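Sensor histidine kinase PdtaS (Mycobacterium tuberculosis, PDB 2YKF) probably autophosphorylates on a histidine when cyclic di-GMP rises, as cytosolic sensor of a two-component system for nutrient shortage, the GAF and PAS-like region being present here. Local coordinates at residues 37-42 with 142-147; 41-46 with 70-75; 83-88 with 125-130; 232-237 with 249-254. All blocks are in the same frame, centred on the assembly; numbering follows the deposited sequence.

Interaction 1 of 4, residues 37-42 with 142-147; sequences LSFADY and GHLETA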
loop_
_atom_site.group_PDB
_atom_site.type_symbol
_atom_site.label_atom_id
_atom_site.label_comp_id
_atom_site.label_asym_id
_atom_site.label_seq_id
_atom_site.Cartn_x
_atom_site.Cartn_y
_atom_site.Cartn_z
ATOM N N LEU A 37 -3.524 4.844 -8.577
ATOM C CA LEU A 37 -3.000 5.311 -9.883
ATOM C C LEU A 37 -3.534 6.691 -10.248
ATOM O O LEU A 37 -2.902 7.401 -11.034
ATOM C CB LEU A 37 -3.375 4.320 -10.955
ATOM C CG LEU A 37 -2.789 2.908 -10.964
ATOM C CD1 LEU A 37 -3.575 2.082 -11.966
ATOM C CD2 LEU A 37 -1.344 2.906 -11.291
ATOM N N SER A 38 -4.731 7.025 -9.770
ATOM C CA SER A 38 -5.324 8.340 -10.057
ATOM C C SER A 38 -4.838 9.415 -9.070
ATOM O O SER A 38 -5.128 10.580 -9.284
ATOM C CB SER A 38 -6.855 8.306 -9.965
ATOM O OG SER A 38 -7.438 7.282 -10.747
ATOM N N PHE A 39 -4.204 9.030 -7.936
ATOM C CA PHE A 39 -3.955 9.981 -6.841
ATOM C C PHE A 39 -5.234 10.727 -6.450
ATOM O O PHE A 39 -5.207 11.965 -6.215
ATOM C CB PHE A 39 -2.849 11.012 -7.233
ATOM C CG PHE A 39 -1.603 10.377 -7.755
ATOM C CD1 PHE A 39 -0.594 9.991 -6.886
ATOM C CD2 PHE A 39 -1.430 10.134 -9.105
ATOM C CE1 PHE A 39 0.549 9.365 -7.359
ATOM C CE2 PHE A 39 -0.305 9.485 -9.567
ATOM C CZ PHE A 39 0.703 9.124 -8.702
ATOM N N ALA A 40 -6.340 9.998 -6.356
ATOM C CA ALA A 40 -7.683 10.576 -6.240
ATOM C C ALA A 40 -8.569 9.752 -5.383
ATOM O O ALA A 40 -8.431 8.495 -5.330
ATOM C CB ALA A 40 -8.327 10.729 -7.722
ATOM N N ASP A 41 -9.564 10.419 -4.775
ATOM C CA ASP A 41 -10.655 9.756 -4.131
ATOM C C ASP A 41 -11.753 9.287 -5.107
ATOM O O ASP A 41 -12.025 9.960 -6.123
ATOM C CB ASP A 41 -11.325 10.747 -3.158
ATOM C CG ASP A 41 -10.413 11.190 -2.088
ATOM O OD1 ASP A 41 -10.360 10.428 -1.095
ATOM O OD2 ASP A 41 -9.784 12.294 -2.196
ATOM N N TYR A 42 -12.410 8.146 -4.827
ATOM C CA TYR A 42 -13.603 7.804 -5.658
ATOM C C TYR A 42 -14.762 7.541 -4.760
ATOM O O TYR A 42 -14.598 6.944 -3.628
ATOM C CB TYR A 42 -13.362 6.515 -6.501
ATOM C CG TYR A 42 -12.472 6.770 -7.702
ATOM C CD1 TYR A 42 -11.075 6.761 -7.585
ATOM C CD2 TYR A 42 -13.049 7.058 -8.975
ATOM C CE1 TYR A 42 -10.261 7.070 -8.683
ATOM C CE2 TYR A 42 -12.278 7.336 -10.065
ATOM C CZ TYR A 42 -10.877 7.300 -9.933
ATOM O OH TYR A 42 -10.124 7.525 -11.041
ATOM N N GLY A 142 5.740 14.181 -12.645
ATOM C CA GLY A 142 6.921 13.495 -13.104
ATOM C C GLY A 142 6.506 12.298 -13.934
ATOM O O GLY A 142 5.292 12.074 -14.160
ATOM N N HIS A 143 7.470 11.542 -14.418
ATOM C CA HIS A 143 7.139 10.365 -15.210
ATOM C C HIS A 143 6.267 9.310 -14.500
ATOM O O HIS A 143 5.317 8.761 -15.120
ATOM C CB HIS A 143 8.380 9.734 -15.784
ATOM C CG HIS A 143 9.046 10.630 -16.778
ATOM N ND1 HIS A 143 10.385 10.954 -16.717
ATOM C CD2 HIS A 143 8.518 11.385 -17.773
ATOM C CE1 HIS A 143 10.667 11.818 -17.678
ATOM N NE2 HIS A 143 9.552 12.076 -18.348
ATOM N N LEU A 144 6.565 9.046 -13.226
ATOM C CA LEU A 144 5.793 8.045 -12.442
ATOM C C LEU A 144 4.355 8.471 -12.416
ATOM O O LEU A 144 3.453 7.701 -12.810
ATOM C CB LEU A 144 6.328 7.920 -11.000
ATOM C CG LEU A 144 5.560 6.872 -10.150
ATOM C CD1 LEU A 144 6.544 6.283 -9.121
ATOM C CD2 LEU A 144 4.342 7.354 -9.419
ATOM N N GLU A 145 4.112 9.719 -12.008
ATOM C CA GLU A 145 2.740 10.192 -11.915
ATOM C C GLU A 145 2.017 10.222 -13.280
ATOM O O GLU A 145 0.834 9.846 -13.393
ATOM C CB GLU A 145 2.702 11.592 -11.232
ATOM C CG GLU A 145 3.361 11.578 -9.779
ATOM C CD GLU A 145 4.957 11.584 -9.713
ATOM O OE1 GLU A 145 5.695 11.612 -10.755
ATOM O OE2 GLU A 145 5.461 11.566 -8.564
ATOM N N THR A 146 2.717 10.632 -14.329
ATOM C CA THR A 146 2.119 10.474 -15.672
ATOM C C THR A 146 1.765 9.039 -16.034
ATOM O O THR A 146 0.599 8.759 -16.487
ATOM C CB THR A 146 3.034 11.086 -16.758
ATOM O OG1 THR A 146 3.284 12.435 -16.391
ATOM C CG2 THR A 146 2.381 11.054 -18.034
ATOM N N ALA A 147 2.724 8.104 -15.855
ATOM C CA ALA A 147 2.454 6.665 -16.232
ATOM C C ALA A 147 1.263 6.091 -15.426
ATOM O O ALA A 147 0.364 5.377 -15.956
ATOM C CB ALA A 147 3.731 5.816 -15.959
#
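Phe39 lays its aromatic ring against the first turns of helix 143-161, and the contact rests almost wholly on this one side chain. The tight part is where the outer end of the ring meets Glu145: CZ of Phe39 lies 3.8 Å from CG of Glu145, and CE2 of Phe39 is 3.9 Å from CA of Glu145. Ring and glutamate cross at about a right angle, with ring and carboxylate planes 28° apart. The Glu145 chain is bent at CB-CG (chi2 78°), which leaves its methylenes to serve as apolar surface for the phenyl group, while OE2 forms a salt bridge with Arg139. A glutamate suits this place because it offers carbon to the ring and charge to the arginine.

The other side is looser. Leu144, partly exposed, touches the ring only with CD2, which sits at the edge of Phe39, 4.1 Å from its CZ and near the ring plane. The side chain of Leu144 also lies about 4 Å from a bound sulfate and packs on Tyr194 of the PAS-like region.

Phe39 has positive phi (51°) and is the C-prime residue of a Schellman motif, in which the backbone N atoms of Phe39 and Ala40 bond back to carbonyls of the last turn of helix 18-38. The ring thus joins the capped C-terminal end of helix 18-38 to the N-terminal end of helix 143-161 within the GAF domain.

Interaction 2 of 4, residues 41-46 with 70-75; sequences DYLMWV and TDAVGT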
loop_
_atom_site.group_PDB
_atom_site.type_symbol
_atom_site.label_atom_id
_atom_site.label_comp_id
_atom_site.label_asym_id
_atom_site.label_seq_id
_atom_site.Cartn_x
_atom_site.Cartn_y
_atom_site.Cartn_z
ATOM N N ASP A 41 -9.564 10.419 -4.775
ATOM C CA ASP A 41 -10.655 9.756 -4.131
ATOM C C ASP A 41 -11.753 9.287 -5.107
ATOM O O ASP A 41 -12.025 9.960 -6.123
ATOM C CB ASP A 41 -11.325 10.747 -3.158
ATOM C CG ASP A 41 -10.413 11.190 -2.088
ATOM O OD1 ASP A 41 -10.360 10.428 -1.095
ATOM O OD2 ASP A 41 -9.784 12.294 -2.196
ATOM N N TYR A 42 -12.410 8.146 -4.827
ATOM C CA TYR A 42 -13.603 7.804 -5.658
ATOM C C TYR A 42 -14.762 7.541 -4.760
ATOM O O TYR A 42 -14.598 6.944 -3.628
ATOM C CB TYR A 42 -13.362 6.515 -6.501
ATOM C CG TYR A 42 -12.472 6.770 -7.702
ATOM C CD1 TYR A 42 -11.075 6.761 -7.585
ATOM C CD2 TYR A 42 -13.049 7.058 -8.975
ATOM C CE1 TYR A 42 -10.261 7.070 -8.683
ATOM C CE2 TYR A 42 -12.278 7.336 -10.065
ATOM C CZ TYR A 42 -10.877 7.300 -9.933
ATOM O OH TYR A 42 -10.124 7.525 -11.041
ATOM N N LEU A 43 -15.953 7.875 -5.249
ATOM C CA LEU A 43 -17.150 7.486 -4.576
ATOM C C LEU A 43 -17.949 6.667 -5.567
ATOM O O LEU A 43 -17.902 6.969 -6.710
ATOM C CB LEU A 43 -17.935 8.722 -4.177
ATOM C CG LEU A 43 -17.736 9.326 -2.788
ATOM C CD1 LEU A 43 -16.365 9.511 -2.349
ATOM C CD2 LEU A 43 -18.496 10.667 -2.719
ATOM N N MET A 44 -18.698 5.675 -5.108
ATOM C CA MET A 44 -19.546 4.891 -5.984
ATOM C C MET A 44 -21.012 5.225 -5.700
ATOM O O MET A 44 -21.457 5.131 -4.584
ATOM C CB MET A 44 -19.353 3.407 -5.743
ATOM C CG MET A 44 -20.241 2.553 -6.664
ATOM S SD MET A 44 -20.054 0.764 -6.321
ATOM C CE MET A 44 -18.642 0.537 -7.362
ATOM N N TRP A 45 -21.751 5.571 -6.748
ATOM C CA TRP A 45 -23.176 5.986 -6.607
ATOM C C TRP A 45 -24.065 5.018 -7.339
ATOM O O TRP A 45 -23.709 4.581 -8.448
ATOM C CB TRP A 45 -23.371 7.352 -7.247
ATOM C CG TRP A 45 -22.573 8.408 -6.575
ATOM C CD1 TRP A 45 -21.358 8.860 -6.907
ATOM C CD2 TRP A 45 -22.989 9.140 -5.453
ATOM N NE1 TRP A 45 -20.941 9.843 -6.027
ATOM C CE2 TRP A 45 -21.954 10.046 -5.129
ATOM C CE3 TRP A 45 -24.168 9.166 -4.715
ATOM C CZ2 TRP A 45 -22.059 10.967 -4.062
ATOM C CZ3 TRP A 45 -24.263 10.065 -3.633
ATOM C CH2 TRP A 45 -23.212 10.928 -3.316
ATOM N N VAL A 46 -25.173 4.625 -6.698
ATOM C CA VAL A 46 -26.238 3.852 -7.361
ATOM C C VAL A 46 -27.550 4.700 -7.387
ATOM O O VAL A 46 -27.622 5.740 -6.695
ATOM C CB VAL A 46 -26.485 2.441 -6.761
ATOM C CG1 VAL A 46 -25.186 1.511 -6.939
ATOM C CG2 VAL A 46 -26.945 2.484 -5.254
ATOM N N THR A 70 -14.540 13.250 5.073
ATOM C CA THR A 70 -15.745 12.770 5.709
ATOM C C THR A 70 -16.176 11.439 5.095
ATOM O O THR A 70 -15.875 11.181 3.949
ATOM C CB THR A 70 -16.848 13.860 5.558
ATOM O OG1 THR A 70 -16.640 14.839 6.596
ATOM C CG2 THR A 70 -18.251 13.297 5.661
ATOM N N ASP A 71 -16.826 10.587 5.888
ATOM C CA ASP A 71 -17.317 9.346 5.345
ATOM C C ASP A 71 -18.589 9.585 4.528
ATOM O O ASP A 71 -19.630 9.895 5.091
ATOM C CB ASP A 71 -17.583 8.334 6.450
ATOM C CG ASP A 71 -17.892 6.922 5.908
ATOM O OD1 ASP A 71 -18.067 6.745 4.667
ATOM O OD2 ASP A 71 -17.993 5.985 6.748
ATOM N N ALA A 72 -18.522 9.356 3.213
ATOM C CA ALA A 72 -19.691 9.568 2.327
ATOM C C ALA A 72 -20.659 8.384 2.137
ATOM O O ALA A 72 -21.793 8.534 1.569
ATOM C CB ALA A 72 -19.209 10.138 0.930
ATOM N N VAL A 73 -20.272 7.208 2.623
ATOM C CA VAL A 73 -21.030 6.011 2.404
ATOM C C VAL A 73 -22.368 6.110 3.134
ATOM O O VAL A 73 -22.401 6.555 4.292
ATOM C CB VAL A 73 -20.284 4.777 2.906
ATOM C CG1 VAL A 73 -21.141 3.576 2.693
ATOM C CG2 VAL A 73 -18.925 4.606 2.102
ATOM N N GLY A 74 -23.443 5.709 2.444
ATOM C CA GLY A 74 -24.797 5.756 2.991
ATOM C C GLY A 74 -25.494 7.086 2.706
ATOM O O GLY A 74 -26.674 7.218 2.952
ATOM N N THR A 75 -24.765 8.075 2.212
ATOM C CA THR A 75 -25.356 9.365 1.799
ATOM C C THR A 75 -26.458 9.149 0.726
ATOM O O THR A 75 -26.218 8.525 -0.304
ATOM C CB THR A 75 -24.309 10.262 1.110
ATOM O OG1 THR A 75 -23.339 10.716 2.046
ATOM C CG2 THR A 75 -24.969 11.508 0.483
#
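Strand 41-46 runs beside a segment without regular secondary structure, and the backbones stay apart: the nearest CA atoms, those of Leu43 and Ala72, are 7.6 Å from each other, and no hydrogen bond joins the segments. Residues 72-75 form a type II beta turn, closed by Thr75 N to Ala72 O. Gly74 takes the turn position with positive phi (90°), where a CB would be jammed against the preceding carbonyl oxygen.

Side chains bridge the gap. Ala72 points its methyl at Leu43, and CB of Ala72 lies 3.8 Å from CD2 of Leu43, with the branch carbon CG of Leu43 just behind. A small methyl suits a turn that lies close over the leucine. Further along, Trp45 has its indole CG anti to the carbonyl carbon (chi1 -63°), and its six-membered ring reaches the end of the turn, where CH2 of Trp45 is 4.2 Å from CG2 of Thr75. At its other end the indole donates NE1 to Thr129 OG1 on the neighbouring strand.

The loop's own polar groups keep its shape. Ala72 O accepts from both N and OG1 of Thr75 on the same face of its plane, the hydroxyl at 2.7 Å from that oxygen. Asp71 OD1 receives Val73 N at 3.0 Å in an Asx turn, and Asp71 OD2 pairs with Arg205 of the second subunit. The chemistry is therefore divided: hydrogen bonds shape the loop from within, Gln58 of strand 53-59 supplies a polar tie to the sheet through Ala72 N and Thr70 O, and the hold on strand 41-46 is dispersive, methyls against leucine and indole.

Interaction 3 of 4, residues 83-88 with 125-130; sequences PLVAAT and VAVLTR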
loop_
_atom_site.group_PDB
_atom_site.type_symbol
_atom_site.label_atom_id
_atom_site.label_comp_id
_atom_site.label_asym_id
_atom_site.label_seq_id
_atom_site.Cartn_x
_atom_site.Cartn_y
_atom_site.Cartn_z
ATOM N N PRO A 83 -26.810 16.661 -10.925
ATOM C CA PRO A 83 -27.237 16.548 -12.331
ATOM C C PRO A 83 -26.404 15.609 -13.227
ATOM O O PRO A 83 -26.973 14.776 -13.907
ATOM C CB PRO A 83 -27.105 17.991 -12.850
ATOM C CG PRO A 83 -27.376 18.826 -11.675
ATOM C CD PRO A 83 -26.798 18.064 -10.471
ATOM N N LEU A 84 -25.080 15.760 -13.239
ATOM C CA LEU A 84 -24.223 14.924 -14.119
ATOM C C LEU A 84 -24.299 13.397 -13.790
ATOM O O LEU A 84 -24.658 12.547 -14.650
ATOM C CB LEU A 84 -22.766 15.433 -14.110
ATOM C CG LEU A 84 -21.835 14.804 -15.145
ATOM C CD1 LEU A 84 -22.577 14.431 -16.459
ATOM C CD2 LEU A 84 -20.660 15.703 -15.390
ATOM N N VAL A 85 -23.989 13.061 -12.548
ATOM C CA VAL A 85 -24.160 11.696 -12.076
ATOM C C VAL A 85 -25.504 11.143 -12.525
ATOM O O VAL A 85 -25.587 10.073 -13.145
ATOM C CB VAL A 85 -24.074 11.641 -10.540
ATOM C CG1 VAL A 85 -24.400 10.212 -10.032
ATOM C CG2 VAL A 85 -22.689 12.172 -10.068
ATOM N N ALA A 86 -26.576 11.883 -12.222
ATOM C CA ALA A 86 -27.944 11.478 -12.646
ATOM C C ALA A 86 -28.014 11.229 -14.167
ATOM O O ALA A 86 -28.574 10.200 -14.620
ATOM C CB ALA A 86 -29.002 12.560 -12.194
ATOM N N ALA A 87 -27.438 12.140 -14.945
ATOM C CA ALA A 87 -27.427 12.034 -16.418
ATOM C C ALA A 87 -26.576 10.853 -16.911
ATOM O O ALA A 87 -26.883 10.250 -17.941
ATOM C CB ALA A 87 -26.888 13.312 -17.029
ATOM N N THR A 88 -25.481 10.544 -16.198
ATOM C CA THR A 88 -24.636 9.398 -16.589
ATOM C C THR A 88 -25.381 8.091 -16.448
ATOM O O THR A 88 -25.119 7.153 -17.195
ATOM C CB THR A 88 -23.311 9.353 -15.809
ATOM O OG1 THR A 88 -22.694 10.639 -15.844
ATOM C CG2 THR A 88 -22.315 8.346 -16.466
ATOM N N VAL A 125 -24.668 0.431 -14.242
ATOM C CA VAL A 125 -25.133 -0.026 -12.914
ATOM C C VAL A 125 -24.673 0.818 -11.738
ATOM O O VAL A 125 -25.239 0.709 -10.621
ATOM C CB VAL A 125 -24.854 -1.522 -12.669
ATOM C CG1 VAL A 125 -25.562 -2.367 -13.706
ATOM C CG2 VAL A 125 -23.292 -1.817 -12.713
ATOM N N ALA A 126 -23.668 1.648 -11.962
ATOM C CA ALA A 126 -23.204 2.581 -10.955
ATOM C C ALA A 126 -22.461 3.661 -11.646
ATOM O O ALA A 126 -22.085 3.515 -12.807
ATOM C CB ALA A 126 -22.243 1.862 -9.856
ATOM N N VAL A 127 -22.228 4.751 -10.928
ATOM C CA VAL A 127 -21.376 5.840 -11.398
ATOM C C VAL A 127 -20.310 6.213 -10.339
ATOM O O VAL A 127 -20.618 6.291 -9.163
ATOM C CB VAL A 127 -22.226 7.091 -11.697
ATOM C CG1 VAL A 127 -21.342 8.219 -12.093
ATOM C CG2 VAL A 127 -23.187 6.756 -12.854
ATOM N N LEU A 128 -19.087 6.440 -10.773
ATOM C CA LEU A 128 -17.985 6.819 -9.886
ATOM C C LEU A 128 -17.852 8.261 -9.985
ATOM O O LEU A 128 -17.877 8.784 -11.105
ATOM C CB LEU A 128 -16.674 6.228 -10.439
ATOM C CG LEU A 128 -16.627 4.682 -10.546
ATOM C CD1 LEU A 128 -15.252 4.274 -11.005
ATOM C CD2 LEU A 128 -16.886 4.051 -9.183
ATOM N N THR A 129 -17.687 8.944 -8.862
ATOM C CA THR A 129 -17.150 10.324 -8.945
ATOM C C THR A 129 -15.721 10.338 -8.438
ATOM O O THR A 129 -15.411 9.659 -7.425
ATOM C CB THR A 129 -18.034 11.317 -8.163
ATOM O OG1 THR A 129 -18.225 10.840 -6.803
ATOM C CG2 THR A 129 -19.450 11.481 -8.923
ATOM N N ARG A 130 -14.847 11.029 -9.174
ATOM C CA ARG A 130 -13.453 11.184 -8.816
ATOM C C ARG A 130 -13.211 12.593 -8.183
ATOM O O ARG A 130 -13.688 13.609 -8.717
ATOM C CB ARG A 130 -12.602 11.008 -10.077
ATOM C CG ARG A 130 -11.086 11.121 -9.937
ATOM C CD ARG A 130 -10.393 10.890 -11.337
ATOM N NE ARG A 130 -8.914 11.125 -11.370
ATOM C CZ ARG A 130 -8.093 10.752 -12.377
ATOM N NH1 ARG A 130 -8.566 10.104 -13.446
ATOM N NH2 ARG A 130 -6.783 10.996 -12.314
#
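Val127 points its side chain at helix 83-88 and meets Val85, which comes past it from the side; their CA atoms, 6.5 Å apart, are the nearest pair between helix 83-88 and strand 125-130. The two segments run roughly antiparallel, at 148°, with axes 8.7 Å apart at closest approach.

The two methyls of Val85 are shared between two strand residues. CG1, anti to its own backbone N (chi1 174°), comes obliquely against Val127 and lies 4.2 Å from both CB and CG1 of that residue. CG2 of Val85 instead meets Thr129, methyl against methyl, with CG2 of each 3.5 Å from the other, and these side chains cross at about a right angle.

One helical turn on, Thr88 directs its CB at CG2 of Val127, 3.9 Å away, and the Thr88 methyl is beside it. This CG2 of Val127 thus lies between Thr88 and the carbonyl O of Val85. A beta-branched residue fits here, since branching at CB puts two methyls close to the backbone, enough to meet a helix at short range.

The threonines suit their places by dividing their functions. Thr88 OG1 bonds back to Leu84 O, 3.0 Å away and 54° above that carbonyl plane, so the methyl side is the one given to the strand. Thr129 OG1 bonds with His131 NE2, while its methyl serves the helix.

The arrangement is helix-on-sheet packing in the GAF domain, whose antiparallel sheet has helix 83-90 against one face and helix 18-38 against the other.

Interaction 4 of 4, residues 232-237 with 249-254; sequences HEVDEH and MRMEVD
Helix 228-243 lies beside the edge strand 250-255 with its backbone well clear of it, the closest paired CA atoms being His237 and Met249 at 8.3 Å and Val234 and Met251 at 8.7 Å. This is a helix packed on the antiparallel sheet of the PAS-like domain; Met251 spans the gap, and Met249 meets His237 with its inner carbons.

Met251 points at the helix. With CG between the backbone N and the carbonyl carbon (chi1 57°) and a bend at chi3, its terminal methyl CE stops 3.8 Å from CG2 of Val234, the two side chains meeting obliquely. Val234, buried, also packs on Ile218 and Ile225, as befits a branched apolar residue on the inner side of the helix.

His237 reaches out from the next turn, CG anti to its backbone N, and sits near both methionines. Their sulfurs approach its ring obliquely: SD of Met251 is 5.1 Å from the His237 ring centroid, 34° off the normal, and SD of Met249 is 4.8 Å from it. The imidazole suits this partly exposed place because it combines a flat surface with a polar end, NE2, bonded to Thr264 OG1. The shortest approach is from CE1 of His237 to CG of Met249, 3.3 Å.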
loop_
_atom_site.group_PDB
_atom_site.type_symbol
_atom_site.label_atom_id
_atom_site.label_comp_id
_atom_site.label_asym_id
_atom_site.label_seq_id
_atom_site.Cartn_x
_atom_site.Cartn_y
_atom_site.Cartn_z
ATOM N N HIS A 232 8.852 -20.892 -17.674
ATOM C CA HIS A 232 8.030 -21.097 -18.821
ATOM C C HIS A 232 6.588 -20.675 -18.580
ATOM O O HIS A 232 5.956 -20.132 -19.478
ATOM C CB HIS A 232 8.075 -22.564 -19.270
ATOM C CG HIS A 232 7.361 -22.792 -20.561
ATOM N ND1 HIS A 232 7.790 -22.226 -21.752
ATOM C CD2 HIS A 232 6.234 -23.483 -20.854
ATOM C CE1 HIS A 232 6.972 -22.593 -22.728
ATOM N NE2 HIS A 232 6.008 -23.337 -22.208
ATOM N N GLU A 233 6.062 -20.927 -17.382
ATOM C CA GLU A 233 4.700 -20.475 -17.037
ATOM C C GLU A 233 4.518 -18.936 -17.200
ATOM O O GLU A 233 3.516 -18.441 -17.714
ATOM C CB GLU A 233 4.322 -20.888 -15.604
ATOM C CG GLU A 233 3.879 -22.370 -15.450
ATOM C CD GLU A 233 3.969 -22.850 -13.982
ATOM O OE1 GLU A 233 4.498 -22.088 -13.098
ATOM O OE2 GLU A 233 3.529 -23.999 -13.737
ATOM N N VAL A 234 5.497 -18.211 -16.745
ATOM C CA VAL A 234 5.440 -16.772 -16.796
ATOM C C VAL A 234 5.466 -16.288 -18.237
ATOM O O VAL A 234 4.661 -15.444 -18.637
ATOM C CB VAL A 234 6.584 -16.190 -15.966
ATOM C CG1 VAL A 234 6.737 -14.637 -16.250
ATOM C CG2 VAL A 234 6.237 -16.462 -14.543
ATOM N N ASP A 235 6.413 -16.805 -18.995
ATOM C CA ASP A 235 6.500 -16.606 -20.440
ATOM C C ASP A 235 5.136 -16.871 -21.152
ATOM O O ASP A 235 4.573 -15.952 -21.823
ATOM C CB ASP A 235 7.631 -17.511 -21.013
ATOM C CG ASP A 235 7.865 -17.283 -22.536
ATOM O OD1 ASP A 235 6.994 -16.652 -23.193
ATOM O OD2 ASP A 235 8.928 -17.691 -23.050
ATOM N N GLU A 236 4.571 -18.062 -20.975
ATOM C CA GLU A 236 3.241 -18.369 -21.564
ATOM C C GLU A 236 2.109 -17.439 -21.091
ATOM O O GLU A 236 1.257 -17.026 -21.872
ATOM C CB GLU A 236 2.827 -19.828 -21.310
ATOM C CG GLU A 236 3.636 -20.801 -22.216
ATOM C CD GLU A 236 3.435 -20.519 -23.732
ATOM O OE1 GLU A 236 2.265 -20.242 -24.173
ATOM O OE2 GLU A 236 4.450 -20.580 -24.486
ATOM N N HIS A 237 2.083 -17.159 -19.805
ATOM C CA HIS A 237 1.090 -16.234 -19.264
ATOM C C HIS A 237 1.111 -14.916 -19.964
ATOM O O HIS A 237 0.091 -14.463 -20.461
ATOM C CB HIS A 237 1.292 -15.984 -17.780
ATOM C CG HIS A 237 0.364 -14.938 -17.252
ATOM N ND1 HIS A 237 -1.017 -15.074 -17.290
ATOM C CD2 HIS A 237 0.618 -13.713 -16.737
ATOM C CE1 HIS A 237 -1.570 -13.983 -16.782
ATOM N NE2 HIS A 237 -0.599 -13.139 -16.446
ATOM N N MET A 249 -3.284 -12.489 -13.774
ATOM C CA MET A 249 -3.043 -13.411 -12.667
ATOM C C MET A 249 -2.150 -12.823 -11.604
ATOM O O MET A 249 -1.471 -11.842 -11.845
ATOM C CB MET A 249 -2.380 -14.700 -13.174
ATOM C CG MET A 249 -3.205 -15.383 -14.248
ATOM S SD MET A 249 -3.087 -17.172 -14.219
ATOM C CE MET A 249 -4.674 -17.635 -13.496
ATOM N N ARG A 250 -2.145 -13.466 -10.437
ATOM C CA ARG A 250 -1.233 -13.106 -9.339
ATOM C C ARG A 250 -0.248 -14.247 -9.257
ATOM O O ARG A 250 -0.647 -15.402 -9.351
ATOM C CB ARG A 250 -2.018 -12.922 -8.026
ATOM C CG ARG A 250 -2.829 -11.597 -8.032
ATOM C CD ARG A 250 -3.817 -11.395 -6.830
ATOM N NE ARG A 250 -5.215 -11.430 -7.308
ATOM C CZ ARG A 250 -5.995 -10.363 -7.552
ATOM N NH1 ARG A 250 -5.572 -9.119 -7.327
ATOM N NH2 ARG A 250 -7.237 -10.548 -7.994
ATOM N N MET A 251 1.042 -13.962 -9.140
ATOM C CA MET A 251 1.959 -15.060 -8.955
ATOM C C MET A 251 3.204 -14.709 -8.166
ATOM O O MET A 251 3.687 -13.588 -8.246
ATOM C CB MET A 251 2.336 -15.730 -10.271
ATOM C CG MET A 251 2.933 -14.875 -11.327
ATOM S SD MET A 251 2.514 -15.548 -12.955
ATOM C CE MET A 251 3.025 -17.293 -12.771
ATOM N N GLU A 252 3.713 -15.687 -7.428
ATOM C CA GLU A 252 4.914 -15.496 -6.641
ATOM C C GLU A 252 6.053 -16.240 -7.320
ATOM O O GLU A 252 5.927 -17.436 -7.680
ATOM C CB GLU A 252 4.662 -16.011 -5.236
ATOM C CG GLU A 252 5.859 -15.958 -4.339
ATOM C CD GLU A 252 5.603 -16.592 -2.959
ATOM O OE1 GLU A 252 4.509 -16.446 -2.375
ATOM O OE2 GLU A 252 6.523 -17.212 -2.452
ATOM N N VAL A 253 7.166 -15.549 -7.562
ATOM C CA VAL A 253 8.245 -16.183 -8.267
ATOM C C VAL A 253 9.568 -15.954 -7.502
ATOM O O VAL A 253 9.846 -14.822 -7.166
ATOM C CB VAL A 253 8.521 -15.536 -9.642
ATOM C CG1 VAL A 253 8.768 -16.580 -10.613
ATOM C CG2 VAL A 253 7.405 -14.653 -10.131
ATOM N N ASP A 254 10.408 -16.993 -7.413
ATOM C CA ASP A 254 11.813 -16.878 -6.986
ATOM C C ASP A 254 12.729 -16.615 -8.172
ATOM O O ASP A 254 12.610 -17.286 -9.184
ATOM C CB ASP A 254 12.253 -18.176 -6.281
ATOM C CG ASP A 254 11.637 -18.332 -4.885
ATOM O OD1 ASP A 254 10.868 -17.442 -4.349
ATOM O OD2 ASP A 254 11.897 -19.396 -4.309
#

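From the N terminus, interaction 1 starts at the end of helix 18-38 and interaction 2 just after it on strand 41-47, the two segments overlapping at Asp41 and Tyr42. Interaction 2 closes first, when the loop after strand 53-59 returns at 70-75. Interaction 3 follows in series, joining helix 83-90 to strand 123-131, and is nested inside the long loop that interaction 1 closes at helix 143-161. Strands 41-47 and 123-131 are neighbours, so the Trp45 and Leu43 backbone bonds to Val127 and Thr129 link interactions 2 and 3. Interaction 4 comes later, a short helix-to-strand connection in the PAS-like domain, with its nearest atoms about 12 Å from interaction 1.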